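Local atomic coordinates of fructose transport system repressor FruR (Pseudomonas putida, PDB entry 3O74), a protein that probably acts as a LacI-family transcription factor that binds specific DNA sequences, with fructose 1-phosphate as its preferred effector. Residues Asp104-Arg109 against Arg138-Glu144; Pro120-Leu125 against Tyr149-Arg155. All coordinates share one frame; numbering follows the deposited sequence.

Interaction 1 of 2, residues Asp104-Arg109 against Arg138-Glu144; sequences DRDASR and RAGGFDE
R138 reaches along the start of helix 104-116 to clasp D104. Its chain runs extended from CG to NE, and both R138 NE and R138 NH2 address one oxygen, D104 OD2, each 3.1 Å away; the NE bond is weak. The carboxylate and guanidinium planes stand 76° apart, and R138 NH2 meets D104 OD2 from above the carboxylate plane rather than in the flat two-oxygen pairing, while OD2 lies close to the guanidinium plane. D104 OD1 makes a salt bridge to R263 NE, the stronger partner of this carboxylate.

One turn on, S108 points its hydroxyl across the interface, OG anti to the backbone N (chi1 -172°), and S108 OG gives R138 O a short, 2.5 Å hydrogen bond in the carbonyl plane. That oxygen also accepts the helical bond from F142 N.

G140 and G141 let the axes of segments 104-109 and 138-144 approach to 6.9 Å, crossing at -40°. With no side chain between the backbones, G141 CA makes a CA-H...O contact with R105 O at 3.3 Å, and R109 CA makes another with G141 O. The bend of R105 at chi3 lays its guanidinium flat over the backbone, with G140 C 3.6 Å above its plane. E144, poorly ordered, comes to the edge of this group in a long salt bridge, E144 OE1 to R105 NH1 4.0 Å.

Small residues thus bring two helices of the periplasmic-binding-protein-like domain together, with a salt bridge at one end and a long, loosely defined charge pair at the other. R138 also lies about 4 Å from a bound glycerol, which may mark a pocket; D104, shared by R138 and R263, would probably temper the positive charge where these two arginines come close.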
# COMPACT_ATOMS: atom_id res chain seq x y z
N ASP B 104 -0.60 -1.20 -21.58
CA ASP B 104 0.80 -1.27 -21.18
C ASP B 104 1.81 -1.19 -22.33
O ASP B 104 2.85 -0.55 -22.19
CB ASP B 104 1.06 -2.54 -20.36
CG ASP B 104 0.48 -2.45 -18.97
OD1 ASP B 104 0.15 -1.33 -18.52
OD2 ASP B 104 0.34 -3.51 -18.33
N ARG B 105 1.50 -1.83 -23.45
CA ARG B 105 2.44 -1.86 -24.55
C ARG B 105 2.74 -0.45 -25.06
O ARG B 105 3.89 -0.07 -25.22
CB ARG B 105 1.92 -2.73 -25.69
CG ARG B 105 2.90 -2.90 -26.83
CD ARG B 105 2.38 -3.88 -27.88
NE ARG B 105 3.26 -5.02 -28.04
CZ ARG B 105 4.27 -5.07 -28.89
NH1 ARG B 105 4.52 -4.03 -29.69
NH2 ARG B 105 5.03 -6.16 -28.96
N ASP B 106 1.68 0.32 -25.30
CA ASP B 106 1.84 1.69 -25.77
C ASP B 106 2.48 2.59 -24.72
O ASP B 106 3.23 3.51 -25.04
CB ASP B 106 0.49 2.27 -26.21
CG ASP B 106 0.63 3.65 -26.83
OD1 ASP B 106 1.22 3.75 -27.93
OD2 ASP B 106 0.14 4.63 -26.23
N ALA B 107 2.17 2.32 -23.45
CA ALA B 107 2.74 3.09 -22.35
C ALA B 107 4.24 2.87 -22.32
O ALA B 107 5.02 3.80 -22.09
CB ALA B 107 2.11 2.68 -21.04
N SER B 108 4.65 1.62 -22.54
CA SER B 108 6.05 1.24 -22.53
C SER B 108 6.80 1.84 -23.71
O SER B 108 7.96 2.24 -23.60
CB SER B 108 6.17 -0.28 -22.54
OG SER B 108 7.51 -0.68 -22.34
N ARG B 109 6.13 1.90 -24.86
CA ARG B 109 6.77 2.46 -26.04
C ARG B 109 7.07 3.94 -25.83
O ARG B 109 8.18 4.40 -26.11
CB ARG B 109 5.88 2.27 -27.28
CG ARG B 109 6.67 2.15 -28.57
CD ARG B 109 5.91 2.71 -29.77
NE ARG B 109 5.90 4.17 -29.75
CZ ARG B 109 4.85 4.90 -29.38
NH1 ARG B 109 3.73 4.31 -29.01
NH2 ARG B 109 4.93 6.23 -29.40
N ARG B 138 4.92 -5.04 -21.82
CA ARG B 138 5.84 -3.95 -21.49
C ARG B 138 7.21 -4.13 -22.15
O ARG B 138 7.80 -3.17 -22.64
CB ARG B 138 5.94 -3.81 -19.97
CG ARG B 138 4.58 -3.49 -19.32
CD ARG B 138 4.60 -3.52 -17.79
NE ARG B 138 3.25 -3.35 -17.25
CZ ARG B 138 2.95 -3.34 -15.95
NH1 ARG B 138 3.90 -3.48 -15.05
NH2 ARG B 138 1.69 -3.18 -15.57
N ALA B 139 7.70 -5.37 -22.19
CA ALA B 139 8.93 -5.66 -22.92
C ALA B 139 8.71 -5.44 -24.41
O ALA B 139 9.62 -5.01 -25.13
CB ALA B 139 9.38 -7.08 -22.65
N GLY B 140 7.50 -5.73 -24.88
CA GLY B 140 7.16 -5.58 -26.28
C GLY B 140 7.17 -4.13 -26.72
O GLY B 140 7.73 -3.80 -27.77
N GLY B 141 6.56 -3.26 -25.93
CA GLY B 141 6.54 -1.84 -26.22
C GLY B 141 7.93 -1.24 -26.18
O GLY B 141 8.28 -0.38 -26.99
N PHE B 142 8.73 -1.71 -25.23
CA PHE B 142 10.12 -1.29 -25.11
C PHE B 142 10.92 -1.61 -26.38
O PHE B 142 11.64 -0.76 -26.89
CB PHE B 142 10.76 -1.95 -23.88
CG PHE B 142 12.24 -1.70 -23.74
CD1 PHE B 142 12.71 -0.56 -23.13
CD2 PHE B 142 13.15 -2.63 -24.20
CE1 PHE B 142 14.07 -0.33 -22.99
CE2 PHE B 142 14.51 -2.42 -24.07
CZ PHE B 142 14.97 -1.27 -23.46
N ASP B 143 10.77 -2.83 -26.89
CA ASP B 143 11.45 -3.22 -28.13
C ASP B 143 10.99 -2.36 -29.30
O ASP B 143 11.80 -1.93 -30.12
CB ASP B 143 11.20 -4.69 -28.45
CG ASP B 143 11.87 -5.63 -27.47
OD1 ASP B 143 12.76 -5.18 -26.72
OD2 ASP B 143 11.52 -6.83 -27.46
N GLU B 144 9.69 -2.13 -29.38
CA GLU B 144 9.09 -1.37 -30.47
C GLU B 144 9.70 0.02 -30.61
O GLU B 144 9.91 0.51 -31.72
CB GLU B 144 7.58 -1.28 -30.28
CG GLU B 144 6.93 -0.10 -30.99
CD GLU B 144 6.34 -0.47 -32.34
OE1 GLU B 144 5.96 -1.64 -32.53
OE2 GLU B 144 6.25 0.43 -33.21

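Interaction 2 of 2, residues Pro120-Leu125 against Tyr149-Arg155; sequences PRSIAL and YTGEVRR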
# COMPACT_ATOMS: atom_id res chain seq x y z
N PRO B 120 20.95 8.13 -25.77
CA PRO B 120 21.74 7.28 -24.87
C PRO B 120 22.60 6.29 -25.65
O PRO B 120 22.21 5.84 -26.73
CB PRO B 120 20.66 6.54 -24.07
CG PRO B 120 19.46 6.55 -24.94
CD PRO B 120 19.51 7.85 -25.68
N ARG B 121 23.76 5.97 -25.10
CA ARG B 121 24.68 5.03 -25.73
C ARG B 121 24.27 3.60 -25.39
O ARG B 121 24.58 2.66 -26.12
CB ARG B 121 26.11 5.31 -25.27
CG ARG B 121 27.18 4.98 -26.30
CD ARG B 121 27.60 3.52 -26.24
NE ARG B 121 27.06 2.75 -27.35
CZ ARG B 121 27.57 1.60 -27.77
NH1 ARG B 121 28.65 1.10 -27.17
NH2 ARG B 121 27.02 0.94 -28.79
N SER B 122 23.56 3.46 -24.28
CA SER B 122 23.09 2.16 -23.81
C SER B 122 21.75 2.33 -23.11
O SER B 122 21.52 3.31 -22.42
CB SER B 122 24.11 1.54 -22.86
OG SER B 122 24.31 2.36 -21.72
N ILE B 123 20.87 1.35 -23.30
CA ILE B 123 19.57 1.38 -22.65
C ILE B 123 19.21 -0.02 -22.18
O ILE B 123 19.52 -1.01 -22.85
CB ILE B 123 18.47 1.92 -23.60
CG1 ILE B 123 17.15 2.08 -22.84
CG2 ILE B 123 18.30 1.01 -24.81
CD1 ILE B 123 16.11 2.88 -23.60
N ALA B 124 18.55 -0.11 -21.03
CA ALA B 124 18.20 -1.40 -20.48
C ALA B 124 16.76 -1.45 -20.02
O ALA B 124 16.15 -0.43 -19.71
CB ALA B 124 19.13 -1.75 -19.33
N LEU B 125 16.22 -2.67 -20.00
CA LEU B 125 14.90 -2.92 -19.45
C LEU B 125 15.06 -3.85 -18.25
O LEU B 125 15.71 -4.90 -18.35
CB LEU B 125 14.00 -3.58 -20.49
CG LEU B 125 12.67 -4.08 -19.94
CD1 LEU B 125 11.66 -2.93 -19.88
CD2 LEU B 125 12.14 -5.22 -20.79
N TYR B 149 17.46 1.83 -33.39
CA TYR B 149 18.45 2.15 -32.36
C TYR B 149 19.73 1.35 -32.57
O TYR B 149 19.69 0.14 -32.80
CB TYR B 149 17.88 1.89 -30.96
CG TYR B 149 18.80 2.29 -29.82
CD1 TYR B 149 19.00 3.63 -29.50
CD2 TYR B 149 19.46 1.33 -29.06
CE1 TYR B 149 19.84 4.00 -28.45
CE2 TYR B 149 20.30 1.69 -28.02
CZ TYR B 149 20.49 3.02 -27.72
OH TYR B 149 21.32 3.38 -26.68
N THR B 150 20.87 2.02 -32.46
CA THR B 150 22.16 1.40 -32.77
C THR B 150 23.05 1.20 -31.54
O THR B 150 24.16 0.67 -31.65
CB THR B 150 22.93 2.23 -33.81
OG1 THR B 150 23.21 3.53 -33.28
CG2 THR B 150 22.11 2.36 -35.09
N GLY B 151 22.56 1.62 -30.37
CA GLY B 151 23.33 1.51 -29.14
C GLY B 151 23.28 0.13 -28.49
O GLY B 151 22.81 -0.83 -29.09
N GLU B 152 23.79 0.04 -27.26
CA GLU B 152 23.74 -1.19 -26.49
C GLU B 152 22.37 -1.35 -25.86
O GLU B 152 21.86 -0.43 -25.23
CB GLU B 152 24.79 -1.18 -25.38
CG GLU B 152 26.17 -0.66 -25.78
CD GLU B 152 27.02 -1.69 -26.49
OE1 GLU B 152 28.24 -1.48 -26.60
OE2 GLU B 152 26.46 -2.73 -26.93
N VAL B 153 21.76 -2.52 -26.03
CA VAL B 153 20.48 -2.81 -25.38
C VAL B 153 20.59 -4.06 -24.51
O VAL B 153 21.11 -5.08 -24.95
CB VAL B 153 19.35 -3.01 -26.40
CG1 VAL B 153 18.04 -3.32 -25.68
CG2 VAL B 153 19.21 -1.77 -27.27
N ARG B 154 20.08 -3.97 -23.29
CA ARG B 154 20.07 -5.11 -22.39
C ARG B 154 18.68 -5.28 -21.81
O ARG B 154 18.00 -4.31 -21.50
CB ARG B 154 21.09 -4.92 -21.26
CG ARG B 154 22.53 -4.84 -21.72
CD ARG B 154 23.06 -6.19 -22.16
NE ARG B 154 24.50 -6.15 -22.40
CZ ARG B 154 25.06 -5.67 -23.51
NH1 ARG B 154 24.29 -5.20 -24.49
NH2 ARG B 154 26.38 -5.66 -23.64
N ARG B 155 18.26 -6.53 -21.66
CA ARG B 155 16.98 -6.84 -21.04
C ARG B 155 17.20 -7.83 -19.91
O ARG B 155 17.76 -8.91 -20.11
CB ARG B 155 16.01 -7.41 -22.06
CG ARG B 155 15.70 -6.47 -23.21
CD ARG B 155 15.07 -7.21 -24.37
NE ARG B 155 14.90 -6.36 -25.55
CZ ARG B 155 15.83 -6.17 -26.48
NH1 ARG B 155 17.01 -6.77 -26.38
NH2 ARG B 155 15.58 -5.38 -27.51
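Y149 reaches across to P120, and Y149 OH gives its proton to P120 O at 2.6 Å, approaching from 61° out of the carbonyl plane. Tyrosine suits the spot: its ring is long enough to carry the hydroxyl to the loop before strand 122-128, and CE2 rests against I123 CG2. Beyond it the two strands run parallel, and their backbone groups pair alternately. R121 O accepts from E152 N at 3.0 Å, E152 O from I123 N at 2.8 Å, I123 O from R154 N at 3.0 Å, and R154 O from L125 N at 2.8 Å. G151 CA sits close to R121 O. At the exposed end R121 bends at chi2 and chi3 to lie over E152, with E152 CG 3.2 Å above the R121 guanidinium plane; R121 NH1 and E152 OE1 form a salt bridge (2.7 Å) whose hydrogen bond is weak, being strongly bent (115°). R154 NH1 turns back to V153 O. S122 OG and R121 N are satisfied by D182.

These are adjacent parallel strands of a beta-alpha-beta unit. Its connecting helix 133-144 packs on the face of I123, L125 and V153; helix 163-177 meets A124 and R154 on the opposite face. Strand 152-158 is outermost within this chain, and strand 183-186 flanks 122-128 on its other side.

From the N terminus, the chain passes through helix 104-116, strand 122-128, helix 133-144 and strand 152-158. Interaction 1 joins the first helix to the second and closes a loop of 28 residues; interaction 2 joins the two strands across 23 residues. Their segments alternate, so the loops cross rather than nest. Strand 122-128, helix 133-144 and strand 152-158 form a beta-alpha-beta unit, to which interaction 1 fastens the preceding helix. The contacts also meet directly: F142 packs on L125 and I123, A139 on L125, and D143 OD1 and R155 NE form a salt bridge at 2.7 Å, tying the connecting helix to the outer strand.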